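TetR family transcriptional regulator (Streptomyces coelicolor, PDB 6SRN) probably acts as a DNA-binding transcriptional regulator of antibiotic production, with a pocket that binds a furan-carboxylic acid hormone. Local coordinates at residues 93-98 with 110-115. Residues are numbered along the deposited sequence; the frame is centred on the assembly and turned at random.
Sequences EEIRIQ and LHRAAQ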
ATOM      1  N   GLU A  93     -13.011 -20.975   7.463  1.00 11.14           N
ATOM      2  CA  GLU A  93     -13.667 -22.175   7.960  1.00 13.49           C
ATOM      3  C   GLU A  93     -14.053 -23.103   6.823  1.00 12.16           C
ATOM      4  O   GLU A  93     -13.880 -24.302   6.935  1.00 12.19           O
ATOM      5  CB  GLU A  93     -14.893 -21.805   8.819  1.00 14.84           C
ATOM      6  CG  GLU A  93     -15.594 -22.993   9.488  1.00 17.02           C
ATOM      7  CD  GLU A  93     -14.733 -23.712  10.529  1.00 16.80           C
ATOM      8  OE1 GLU A  93     -13.584 -23.287  10.836  1.00 20.60           O
ATOM      9  OE2 GLU A  93     -15.203 -24.754  11.035  1.00 20.82           O
ATOM     10  N   GLU A  94     -14.561 -22.552   5.729  1.00 12.50           N
ATOM     11  CA  GLU A  94     -14.933 -23.378   4.567  1.00 12.59           C
ATOM     12  C   GLU A  94     -13.697 -24.144   4.016  1.00 12.24           C
ATOM     13  O   GLU A  94     -13.783 -25.303   3.619  1.00 11.98           O
ATOM     14  CB  GLU A  94     -15.517 -22.454   3.502  1.00 15.97           C
ATOM     15  CG  GLU A  94     -15.992 -23.110   2.217  1.00 19.76           C
ATOM     16  CD  GLU A  94     -16.408 -22.069   1.200  1.00 23.45           C
ATOM     17  OE1 GLU A  94     -17.075 -21.081   1.591  1.00 29.81           O
ATOM     18  OE2 GLU A  94     -16.059 -22.222   0.016  1.00 27.05           O
ATOM     19  N   ILE A  95     -12.554 -23.464   4.006  1.00 11.68           N
ATOM     20  CA  ILE A  95     -11.316 -24.062   3.519  1.00 11.55           C
ATOM     21  C   ILE A  95     -10.777 -25.127   4.498  1.00 12.04           C
ATOM     22  O   ILE A  95     -10.343 -26.233   4.137  1.00 12.17           O
ATOM     23  CB  ILE A  95     -10.262 -22.954   3.276  1.00 11.09           C
ATOM     24  CG1 ILE A  95     -10.692 -22.063   2.107  1.00 11.10           C
ATOM     25  CG2 ILE A  95      -8.916 -23.568   2.977  1.00 12.14           C
ATOM     26  CD1 ILE A  95     -10.061 -20.705   2.094  1.00 11.34           C
ATOM     27  N   ARG A  96     -10.861 -24.799   5.771  1.00 12.64           N
ATOM     28  CA  ARG A  96     -10.384 -25.694   6.816  1.00 14.37           C
ATOM     29  C   ARG A  96     -11.082 -27.040   6.808  1.00 13.76           C
ATOM     30  O   ARG A  96     -10.430 -28.085   6.917  1.00 13.83           O
ATOM     31  CB  ARG A  96     -10.591 -25.042   8.196  1.00 15.86           C
ATOM     32  CG  ARG A  96     -10.016 -25.860   9.335  1.00 18.10           C
ATOM     33  CD  ARG A  96     -10.448 -25.322  10.704  1.00 18.76           C
ATOM     34  NE  ARG A  96     -11.850 -25.579  10.982  1.00 20.59           N
ATOM     35  CZ  ARG A  96     -12.318 -26.759  11.393  1.00 23.95           C
ATOM     36  NH1 ARG A  96     -11.481 -27.788  11.596  1.00 25.92           N
ATOM     37  NH2 ARG A  96     -13.624 -26.918  11.627  1.00 24.65           N
ATOM     38  N   ILE A  97     -12.385 -27.009   6.698  1.00 13.68           N
ATOM     39  CA  ILE A  97     -13.121 -28.258   6.781  1.00 15.26           C
ATOM     40  C   ILE A  97     -12.891 -29.158   5.550  1.00 15.42           C
ATOM     41  O   ILE A  97     -13.277 -30.324   5.538  1.00 15.76           O
ATOM     42  CB  ILE A  97     -14.586 -28.029   7.108  1.00 16.42           C
ATOM     43  CG1 ILE A  97     -15.362 -27.404   5.959  1.00 16.83           C
ATOM     44  CG2 ILE A  97     -14.718 -27.169   8.348  1.00 17.18           C
ATOM     45  CD1 ILE A  97     -16.820 -27.756   6.040  1.00 18.19           C
ATOM     46  N   GLN A  98     -12.218 -28.637   4.539  1.00 14.87           N
ATOM     47  CA  GLN A  98     -11.835 -29.479   3.399  1.00 14.39           C
ATOM     48  C   GLN A  98     -10.483 -30.141   3.568  1.00 14.44           C
ATOM     49  O   GLN A  98     -10.065 -30.954   2.728  1.00 15.62           O
ATOM     50  CB  GLN A  98     -11.913 -28.644   2.173  1.00 15.83           C
ATOM     51  CG  GLN A  98     -13.355 -28.311   1.908  1.00 17.13           C
ATOM     52  CD  GLN A  98     -13.466 -27.509   0.646  1.00 18.21           C
ATOM     53  OE1 GLN A  98     -13.480 -26.280   0.667  1.00 21.74           O
ATOM     54  NE2 GLN A  98     -13.585 -28.211  -0.484  1.00 18.63           N
ATOM     55  N   LEU A 110      -5.563 -16.005   0.548  1.00  7.57           N
ATOM     56  CA  LEU A 110      -5.017 -14.855  -0.182  1.00  7.36           C
ATOM     57  C   LEU A 110      -5.372 -14.948  -1.692  1.00  7.45           C
ATOM     58  O   LEU A 110      -5.632 -13.938  -2.342  1.00  6.90           O
ATOM     59  CB  LEU A 110      -3.504 -14.676   0.072  1.00  7.66           C
ATOM     60  CG  LEU A 110      -3.203 -14.326   1.539  1.00  7.67           C
ATOM     61  CD1 LEU A 110      -1.692 -14.436   1.752  1.00  8.58           C
ATOM     62  CD2 LEU A 110      -3.682 -12.920   1.902  1.00  8.49           C
ATOM     63  N   HIS A 111      -5.416 -16.145  -2.234  1.00  7.17           N
ATOM     64  CA  HIS A 111      -5.949 -16.353  -3.593  1.00  7.84           C
ATOM     65  C   HIS A 111      -7.361 -15.809  -3.690  1.00  7.79           C
ATOM     66  O   HIS A 111      -7.688 -15.036  -4.601  1.00  7.17           O
ATOM     67  CB  HIS A 111      -5.932 -17.868  -3.846  1.00  9.09           C
ATOM     68  CG  HIS A 111      -6.432 -18.300  -5.180  1.00 10.13           C
ATOM     69  ND1 HIS A 111      -6.823 -19.609  -5.406  1.00 13.60           N
ATOM     70  CD2 HIS A 111      -6.719 -17.624  -6.309  1.00 11.82           C
ATOM     71  CE1 HIS A 111      -7.229 -19.725  -6.674  1.00 13.37           C
ATOM     72  NE2 HIS A 111      -7.155 -18.535  -7.249  1.00 11.69           N
ATOM     73  N   ARG A 112      -8.216 -16.194  -2.752  1.00  7.94           N
ATOM     74  CA  ARG A 112      -9.575 -15.736  -2.764  1.00  8.43           C
ATOM     75  C   ARG A 112      -9.672 -14.206  -2.562  1.00  7.72           C
ATOM     76  O   ARG A 112     -10.496 -13.543  -3.188  1.00  7.79           O
ATOM     77  CB  ARG A 112     -10.375 -16.494  -1.686  1.00 10.00           C
ATOM     78  CG  ARG A 112     -10.703 -17.905  -2.091  1.00 11.62           C
ATOM     79  CD  ARG A 112     -11.591 -18.613  -1.097  1.00 14.79           C
ATOM     80  NE  ARG A 112     -11.621 -20.038  -1.425  1.00 17.35           N
ATOM     81  CZ  ARG A 112     -12.483 -20.915  -0.937  1.00 21.50           C
ATOM     82  NH1 ARG A 112     -13.416 -20.539  -0.076  1.00 22.93           N
ATOM     83  NH2 ARG A 112     -12.392 -22.193  -1.329  1.00 24.63           N
ATOM     84  N   ALA A 113      -8.831 -13.647  -1.692  1.00  7.37           N
ATOM     85  CA  ALA A 113      -8.809 -12.192  -1.527  1.00  7.32           C
ATOM     86  C   ALA A 113      -8.453 -11.523  -2.808  1.00  7.32           C
ATOM     87  O   ALA A 113      -9.027 -10.460  -3.113  1.00  7.10           O
ATOM     88  CB  ALA A 113      -7.818 -11.807  -0.460  1.00  7.76           C
ATOM     89  N   ALA A 114      -7.463 -12.029  -3.549  1.00  7.08           N
ATOM     90  CA  ALA A 114      -7.067 -11.381  -4.799  1.00  7.46           C
ATOM     91  C   ALA A 114      -8.189 -11.352  -5.828  1.00  7.70           C
ATOM     92  O   ALA A 114      -8.463 -10.301  -6.450  1.00  8.12           O
ATOM     93  CB  ALA A 114      -5.830 -12.070  -5.366  1.00  7.82           C
ATOM     94  N   GLN A 115      -8.907 -12.477  -5.971  1.00  8.30           N
ATOM     95  CA  GLN A 115     -10.051 -12.553  -6.875  1.00  8.40           C
ATOM     96  C   GLN A 115     -11.144 -11.603  -6.408  1.00  7.76           C
ATOM     97  O   GLN A 115     -11.850 -10.995  -7.197  1.00  7.74           O
ATOM     98  CB  GLN A 115     -10.661 -13.975  -6.839  1.00 10.24           C
ATOM     99  CG  GLN A 115      -9.812 -15.023  -7.451  1.00 12.62           C
ATOM    100  CD  GLN A 115     -10.442 -16.401  -7.265  1.00 11.45           C
ATOM    101  OE1 GLN A 115     -10.683 -16.839  -6.148  1.00 16.46           O
ATOM    102  NE2 GLN A 115     -10.850 -17.017  -8.344  1.00 15.50           N
TER
HETATM  103  O   HOH W   1     -13.990 -24.275  -0.949  1.00 39.75           O
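R112 of helix 102-119 reaches across to helix 88-96 and lays its guanidinium on I95. CG1 of I95 sits over the centre of one guanidinium face, 3.7 Å from R112 CZ. CD1 of I95 lies beside it, 3.9 Å from R112 NE. This is the packed part of the contact. I95 is buried and also touches T105, E108 and M109. R112 spans the distance with its chain extended from CG to NE.

The outer side is looser and polar. The extended side chain of E94, which is exposed, brings OE2 to the guanidinium edge, 3.1 Å from R112 NH1. The salt bridge includes a weak hydrogen bond, bent to 146° at the hydrogen. The carboxylate and guanidinium planes are 56° apart. A water bridges the same two groups, accepting from R112 NH2 at 2.7 Å and donating to E94 OE2. NE of R112 is salt-bridged to E108 on its own helix, so the guanidinium is held by carboxylates from both helices.

An isoleucine packed on an arginine face, with a hydrated salt bridge at its margin, thus joins two helices of the all-helical ligand-binding domain of the TetR family, whose helix 102-119 contributes L110 to the hormone pocket.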